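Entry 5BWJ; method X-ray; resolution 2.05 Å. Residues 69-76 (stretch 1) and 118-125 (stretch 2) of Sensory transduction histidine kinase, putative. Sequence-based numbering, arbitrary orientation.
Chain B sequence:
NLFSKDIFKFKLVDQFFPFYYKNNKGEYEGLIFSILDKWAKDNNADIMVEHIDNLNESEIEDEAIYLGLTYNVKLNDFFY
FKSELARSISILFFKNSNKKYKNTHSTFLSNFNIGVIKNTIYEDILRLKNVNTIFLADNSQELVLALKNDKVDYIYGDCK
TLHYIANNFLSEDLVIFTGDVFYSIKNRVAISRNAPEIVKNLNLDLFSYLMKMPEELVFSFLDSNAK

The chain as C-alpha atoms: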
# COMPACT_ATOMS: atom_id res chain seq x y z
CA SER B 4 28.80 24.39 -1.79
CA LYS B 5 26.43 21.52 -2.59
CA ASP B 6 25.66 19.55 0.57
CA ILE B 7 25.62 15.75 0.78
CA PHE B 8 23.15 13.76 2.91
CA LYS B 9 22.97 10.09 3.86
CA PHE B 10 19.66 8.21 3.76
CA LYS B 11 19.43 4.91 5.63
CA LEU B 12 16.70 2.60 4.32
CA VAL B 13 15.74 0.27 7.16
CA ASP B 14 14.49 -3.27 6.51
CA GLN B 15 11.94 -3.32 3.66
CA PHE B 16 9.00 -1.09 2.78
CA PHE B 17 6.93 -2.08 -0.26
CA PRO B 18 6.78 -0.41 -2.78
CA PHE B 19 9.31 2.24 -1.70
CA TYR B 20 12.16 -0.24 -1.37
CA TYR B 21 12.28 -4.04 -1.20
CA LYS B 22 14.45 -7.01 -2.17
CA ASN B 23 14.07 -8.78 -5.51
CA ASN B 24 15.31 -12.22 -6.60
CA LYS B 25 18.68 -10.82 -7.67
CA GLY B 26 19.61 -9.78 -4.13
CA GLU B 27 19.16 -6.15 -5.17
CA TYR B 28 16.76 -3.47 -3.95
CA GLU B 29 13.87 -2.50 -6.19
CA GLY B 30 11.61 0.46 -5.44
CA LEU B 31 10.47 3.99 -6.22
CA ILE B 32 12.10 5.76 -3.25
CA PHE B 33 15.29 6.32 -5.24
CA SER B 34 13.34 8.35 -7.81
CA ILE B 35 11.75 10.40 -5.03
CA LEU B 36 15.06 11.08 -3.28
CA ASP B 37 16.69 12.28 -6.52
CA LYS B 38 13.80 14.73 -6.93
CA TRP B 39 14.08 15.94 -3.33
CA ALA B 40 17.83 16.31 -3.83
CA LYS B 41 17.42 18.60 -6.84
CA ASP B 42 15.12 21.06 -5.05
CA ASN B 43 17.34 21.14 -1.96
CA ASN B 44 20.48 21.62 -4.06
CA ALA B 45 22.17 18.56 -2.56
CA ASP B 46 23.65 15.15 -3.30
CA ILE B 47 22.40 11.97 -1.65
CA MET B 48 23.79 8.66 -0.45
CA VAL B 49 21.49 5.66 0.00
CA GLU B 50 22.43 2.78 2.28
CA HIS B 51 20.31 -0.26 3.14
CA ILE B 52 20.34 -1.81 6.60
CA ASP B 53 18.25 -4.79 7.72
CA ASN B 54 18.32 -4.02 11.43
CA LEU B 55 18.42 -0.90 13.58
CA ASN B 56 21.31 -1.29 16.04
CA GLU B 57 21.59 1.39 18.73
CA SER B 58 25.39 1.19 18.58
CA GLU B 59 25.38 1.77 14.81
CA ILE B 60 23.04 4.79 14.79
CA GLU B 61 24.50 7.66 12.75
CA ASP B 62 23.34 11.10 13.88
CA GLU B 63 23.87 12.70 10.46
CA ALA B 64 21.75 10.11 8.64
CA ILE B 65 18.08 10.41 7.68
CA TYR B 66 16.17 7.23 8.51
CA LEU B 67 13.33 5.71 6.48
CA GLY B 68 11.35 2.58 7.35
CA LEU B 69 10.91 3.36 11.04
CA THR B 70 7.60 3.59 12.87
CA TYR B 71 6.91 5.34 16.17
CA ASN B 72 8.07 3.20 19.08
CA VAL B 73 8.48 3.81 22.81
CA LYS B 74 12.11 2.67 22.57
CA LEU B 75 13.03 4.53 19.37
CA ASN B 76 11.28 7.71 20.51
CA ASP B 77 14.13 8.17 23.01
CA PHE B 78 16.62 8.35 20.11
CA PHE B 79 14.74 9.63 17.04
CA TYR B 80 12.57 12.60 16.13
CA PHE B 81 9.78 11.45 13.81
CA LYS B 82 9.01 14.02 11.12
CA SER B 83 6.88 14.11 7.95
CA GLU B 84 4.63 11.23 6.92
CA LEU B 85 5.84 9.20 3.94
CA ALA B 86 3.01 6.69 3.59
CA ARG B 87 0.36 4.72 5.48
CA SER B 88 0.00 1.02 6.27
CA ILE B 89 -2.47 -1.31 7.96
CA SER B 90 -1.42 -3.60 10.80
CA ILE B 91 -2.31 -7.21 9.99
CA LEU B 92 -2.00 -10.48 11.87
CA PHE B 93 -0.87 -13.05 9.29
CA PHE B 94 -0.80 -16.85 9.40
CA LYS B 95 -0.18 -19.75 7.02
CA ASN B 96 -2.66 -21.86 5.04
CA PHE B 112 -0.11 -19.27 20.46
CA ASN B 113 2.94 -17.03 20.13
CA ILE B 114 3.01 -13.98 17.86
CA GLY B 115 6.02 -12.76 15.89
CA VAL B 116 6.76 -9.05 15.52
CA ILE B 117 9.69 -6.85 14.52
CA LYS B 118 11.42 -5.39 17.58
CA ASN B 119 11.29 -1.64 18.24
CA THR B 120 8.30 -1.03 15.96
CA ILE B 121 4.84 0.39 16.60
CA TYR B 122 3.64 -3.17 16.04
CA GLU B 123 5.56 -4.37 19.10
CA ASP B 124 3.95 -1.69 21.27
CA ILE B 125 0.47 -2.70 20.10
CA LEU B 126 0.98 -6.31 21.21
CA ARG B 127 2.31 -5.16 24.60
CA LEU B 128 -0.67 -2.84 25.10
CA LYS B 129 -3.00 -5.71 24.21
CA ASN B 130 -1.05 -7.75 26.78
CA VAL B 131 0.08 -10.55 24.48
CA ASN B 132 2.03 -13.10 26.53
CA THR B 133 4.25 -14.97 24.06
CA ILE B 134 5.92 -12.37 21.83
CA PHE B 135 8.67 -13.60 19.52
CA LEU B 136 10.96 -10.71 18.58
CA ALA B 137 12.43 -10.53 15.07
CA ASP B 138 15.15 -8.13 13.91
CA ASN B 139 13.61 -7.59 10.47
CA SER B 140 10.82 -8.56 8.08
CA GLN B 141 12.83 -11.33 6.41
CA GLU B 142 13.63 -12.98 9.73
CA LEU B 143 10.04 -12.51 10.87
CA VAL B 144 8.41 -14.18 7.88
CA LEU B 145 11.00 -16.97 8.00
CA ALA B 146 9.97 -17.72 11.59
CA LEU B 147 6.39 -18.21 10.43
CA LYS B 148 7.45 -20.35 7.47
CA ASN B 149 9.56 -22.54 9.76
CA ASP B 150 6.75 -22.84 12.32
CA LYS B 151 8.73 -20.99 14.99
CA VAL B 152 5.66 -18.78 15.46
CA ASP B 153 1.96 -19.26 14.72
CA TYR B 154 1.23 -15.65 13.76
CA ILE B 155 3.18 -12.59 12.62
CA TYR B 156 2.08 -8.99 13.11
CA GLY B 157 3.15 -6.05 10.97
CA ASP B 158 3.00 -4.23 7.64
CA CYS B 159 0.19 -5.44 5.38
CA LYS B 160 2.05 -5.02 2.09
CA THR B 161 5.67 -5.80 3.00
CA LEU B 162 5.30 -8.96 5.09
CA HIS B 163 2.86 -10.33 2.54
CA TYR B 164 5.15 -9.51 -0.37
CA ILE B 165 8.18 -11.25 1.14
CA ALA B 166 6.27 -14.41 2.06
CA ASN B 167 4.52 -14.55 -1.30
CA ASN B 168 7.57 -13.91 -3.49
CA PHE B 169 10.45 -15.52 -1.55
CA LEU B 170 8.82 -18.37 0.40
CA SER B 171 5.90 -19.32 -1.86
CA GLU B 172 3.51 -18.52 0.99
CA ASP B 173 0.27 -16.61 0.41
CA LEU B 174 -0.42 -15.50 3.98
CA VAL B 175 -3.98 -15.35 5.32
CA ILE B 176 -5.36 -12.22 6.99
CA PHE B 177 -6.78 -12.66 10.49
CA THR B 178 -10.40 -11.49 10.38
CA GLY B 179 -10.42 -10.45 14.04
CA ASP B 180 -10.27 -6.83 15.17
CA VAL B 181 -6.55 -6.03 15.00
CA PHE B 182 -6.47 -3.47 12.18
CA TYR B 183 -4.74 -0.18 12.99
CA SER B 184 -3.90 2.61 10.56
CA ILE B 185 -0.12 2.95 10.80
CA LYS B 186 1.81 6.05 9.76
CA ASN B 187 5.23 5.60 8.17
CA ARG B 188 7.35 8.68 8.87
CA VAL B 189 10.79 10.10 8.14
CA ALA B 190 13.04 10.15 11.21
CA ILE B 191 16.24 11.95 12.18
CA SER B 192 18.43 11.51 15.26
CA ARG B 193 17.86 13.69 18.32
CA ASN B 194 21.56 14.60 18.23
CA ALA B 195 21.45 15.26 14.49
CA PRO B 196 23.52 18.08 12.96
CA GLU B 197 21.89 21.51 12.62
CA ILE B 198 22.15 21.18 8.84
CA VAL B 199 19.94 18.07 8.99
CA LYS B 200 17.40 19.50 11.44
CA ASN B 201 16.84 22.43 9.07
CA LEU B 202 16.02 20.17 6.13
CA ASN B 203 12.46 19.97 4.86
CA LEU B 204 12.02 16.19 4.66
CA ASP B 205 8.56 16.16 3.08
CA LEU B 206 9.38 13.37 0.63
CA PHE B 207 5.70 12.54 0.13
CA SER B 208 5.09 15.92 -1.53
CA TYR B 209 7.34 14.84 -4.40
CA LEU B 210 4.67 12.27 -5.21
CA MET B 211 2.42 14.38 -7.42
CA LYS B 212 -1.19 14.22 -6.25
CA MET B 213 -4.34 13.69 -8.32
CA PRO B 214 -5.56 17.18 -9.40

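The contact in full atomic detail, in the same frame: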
# COMPACT_ATOMS: atom_id res chain seq x y z
N LEU B 69 11.15 3.44 9.60
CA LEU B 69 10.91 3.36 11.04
C LEU B 69 9.50 3.82 11.36
O LEU B 69 8.97 4.72 10.72
CB LEU B 69 11.92 4.20 11.81
CG LEU B 69 13.41 3.87 11.63
CD1 LEU B 69 14.25 4.78 12.51
CD2 LEU B 69 13.69 2.41 11.95
N THR B 70 8.90 3.18 12.36
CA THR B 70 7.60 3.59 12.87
C THR B 70 7.77 4.06 14.31
O THR B 70 8.76 3.71 14.96
CB THR B 70 6.57 2.45 12.81
OG1 THR B 70 7.11 1.28 13.43
CG2 THR B 70 6.22 2.14 11.36
N TYR B 71 6.83 4.85 14.80
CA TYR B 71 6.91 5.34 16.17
C TYR B 71 6.95 4.18 17.15
O TYR B 71 6.15 3.24 17.06
CB TYR B 71 5.74 6.26 16.51
CG TYR B 71 5.83 6.82 17.91
CD1 TYR B 71 6.52 8.00 18.17
CD2 TYR B 71 5.24 6.17 18.99
CE1 TYR B 71 6.62 8.51 19.45
CE2 TYR B 71 5.33 6.67 20.27
CZ TYR B 71 6.02 7.85 20.49
OH TYR B 71 6.12 8.36 21.77
N ASN B 72 7.89 4.24 18.09
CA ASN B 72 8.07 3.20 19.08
C ASN B 72 8.59 3.80 20.38
O ASN B 72 9.42 4.71 20.35
CB ASN B 72 9.02 2.12 18.56
CG ASN B 72 9.42 1.12 19.62
OD1 ASN B 72 10.53 1.16 20.15
ND2 ASN B 72 8.50 0.21 19.95
N VAL B 73 8.10 3.29 21.50
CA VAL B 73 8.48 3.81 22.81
C VAL B 73 10.00 3.79 23.01
O VAL B 73 10.55 4.67 23.68
CB VAL B 73 7.81 3.02 23.95
CG1 VAL B 73 6.30 3.20 23.91
CG2 VAL B 73 8.17 1.54 23.86
N LYS B 74 10.66 2.81 22.42
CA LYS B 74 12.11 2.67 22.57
C LYS B 74 12.87 3.59 21.60
O LYS B 74 13.88 4.17 21.97
CB LYS B 74 12.53 1.22 22.34
N LEU B 75 12.37 3.71 20.38
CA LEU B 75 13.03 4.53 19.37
C LEU B 75 12.76 6.02 19.58
O LEU B 75 13.55 6.86 19.15
CB LEU B 75 12.58 4.12 17.96
CG LEU B 75 12.83 2.67 17.54
CD1 LEU B 75 12.47 2.50 16.07
CD2 LEU B 75 14.27 2.25 17.79
N ASN B 76 11.65 6.33 20.23
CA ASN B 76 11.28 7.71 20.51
C ASN B 76 12.33 8.42 21.39
O ASN B 76 12.45 9.64 21.36
CB ASN B 76 9.90 7.76 21.18
CG ASN B 76 9.79 8.84 22.22
OD1 ASN B 76 9.51 10.00 21.91
ND2 ASN B 76 9.99 8.48 23.48
N LYS B 118 11.09 -6.12 16.37
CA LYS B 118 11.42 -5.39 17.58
C LYS B 118 11.54 -3.89 17.31
O LYS B 118 11.92 -3.48 16.22
CB LYS B 118 12.73 -5.91 18.18
N ASN B 119 11.20 -3.09 18.32
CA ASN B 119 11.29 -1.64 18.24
C ASN B 119 10.45 -1.04 17.11
O ASN B 119 10.89 -0.11 16.43
CB ASN B 119 12.75 -1.21 18.08
CG ASN B 119 13.62 -1.68 19.23
OD1 ASN B 119 13.14 -1.86 20.35
ND2 ASN B 119 14.91 -1.87 18.96
N THR B 120 9.26 -1.59 16.91
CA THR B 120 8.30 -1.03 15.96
C THR B 120 7.01 -0.68 16.69
O THR B 120 6.81 -1.09 17.83
CB THR B 120 7.98 -2.02 14.82
OG1 THR B 120 7.30 -3.17 15.36
CG2 THR B 120 9.25 -2.46 14.11
N ILE B 121 6.14 0.07 16.02
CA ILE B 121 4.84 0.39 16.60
C ILE B 121 4.06 -0.90 16.81
O ILE B 121 3.24 -0.99 17.72
CB ILE B 121 4.04 1.35 15.70
CG1 ILE B 121 2.76 1.79 16.42
CG2 ILE B 121 3.71 0.70 14.36
CD1 ILE B 121 2.07 2.97 15.76
N TYR B 122 4.34 -1.89 15.98
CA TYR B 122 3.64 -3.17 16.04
C TYR B 122 3.96 -3.91 17.34
O TYR B 122 3.11 -4.60 17.88
CB TYR B 122 4.00 -4.02 14.83
CG TYR B 122 3.70 -3.34 13.52
CD1 TYR B 122 2.40 -3.19 13.07
CD2 TYR B 122 4.72 -2.83 12.72
CE1 TYR B 122 2.11 -2.56 11.87
CE2 TYR B 122 4.45 -2.19 11.52
CZ TYR B 122 3.14 -2.06 11.11
OH TYR B 122 2.85 -1.44 9.91
N GLU B 123 5.19 -3.75 17.83
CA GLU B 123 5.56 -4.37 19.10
C GLU B 123 4.76 -3.74 20.23
O GLU B 123 4.24 -4.44 21.09
CB GLU B 123 7.06 -4.21 19.37
CG GLU B 123 7.51 -4.88 20.67
CD GLU B 123 8.96 -4.60 21.01
OE1 GLU B 123 9.63 -3.86 20.26
OE2 GLU B 123 9.44 -5.12 22.04
N ASP B 124 4.67 -2.41 20.23
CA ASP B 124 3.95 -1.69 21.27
C ASP B 124 2.48 -2.12 21.33
O ASP B 124 1.93 -2.28 22.42
CB ASP B 124 4.03 -0.18 21.04
CG ASP B 124 5.41 0.38 21.34
OD1 ASP B 124 6.18 -0.29 22.06
OD2 ASP B 124 5.71 1.50 20.87
N ILE B 125 1.87 -2.31 20.17
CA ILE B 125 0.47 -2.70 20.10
C ILE B 125 0.24 -4.03 20.83
O ILE B 125 -0.71 -4.16 21.60
CB ILE B 125 -0.01 -2.82 18.63
CG1 ILE B 125 0.00 -1.45 17.96
CG2 ILE B 125 -1.43 -3.40 18.56
CD1 ILE B 125 -0.15 -1.49 16.45
O HOH W 1 10.51 1.22 13.89

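How does stretch 1 first engage the start of the helix in stretch 2? Leu 69 stays out of the contact, and Thr 70 makes the opening move. The CA-to-CB bond of Thr 70 points toward stretch 2, and with chi1 in the p rotamer Thr 70 OG1 accepts a nearly straight hydrogen bond from Ile 121 N, 3.0 Å away. Amides in the first turn of a helix have no partner from a preceding turn, so a short, buried hydroxyl suits this one well. The amides of Tyr 122 and Glu 123 are capped more weakly from within stretch 2, by OG1 of Thr 120. A water extends the link at Thr 70, accepting from Thr 70 N (3.0 Å) and donating to Asn 119 O (2.9 Å).

What does Tyr 71 contribute, if its ring is not the answer? Its side chain makes no close contact with stretch 2, and the residue is exposed. The approach is made by the backbone: Tyr 71 O lies 3.1 Å from Ile 121 CB. Tyr 71 O is also 3.3 Å from Ile 121 N, but at an angle too poor for a hydrogen bond; that amide is directed at Thr 70 OG1.

Why is an asparagine well placed at the centre? Asn 72 CA lies 4.9 Å from Ile 121 CA, and the residue is buried, with a side-chain amide that can both donate and accept. Asn 72 ND2 gives a weak hydrogen bond to Thr 120 O at 3.0 Å, bent to 130°. Asn 72 OD1 serves its own stretch, accepting from Lys 74 N (2.8 Å) and Leu 75 N (3.2 Å), and so ties the turn that follows to the residue that reaches across.

What secures the far end of the contact? Val 73 N donates to Asp 124 OD2 at 3.1 Å, so a carboxylate one turn into the helix holds the beginning of the turn in stretch 1. The CA-to-CB bond of Asp 124 points toward stretch 1, which covers 63 Å² of the residue. Beyond this, packing takes over around Asn 119: Lys 74 CB lies 3.7 Å from Asn 119 OD1, while buried Leu 75 brings CD1 to 3.1 Å from Asn 119 O and CD2 to 3.8 Å from Asn 119 CB. Asn 119 has 75 Å² covered, the largest share of any residue here, within a total of 441 Å² buried between the stretches.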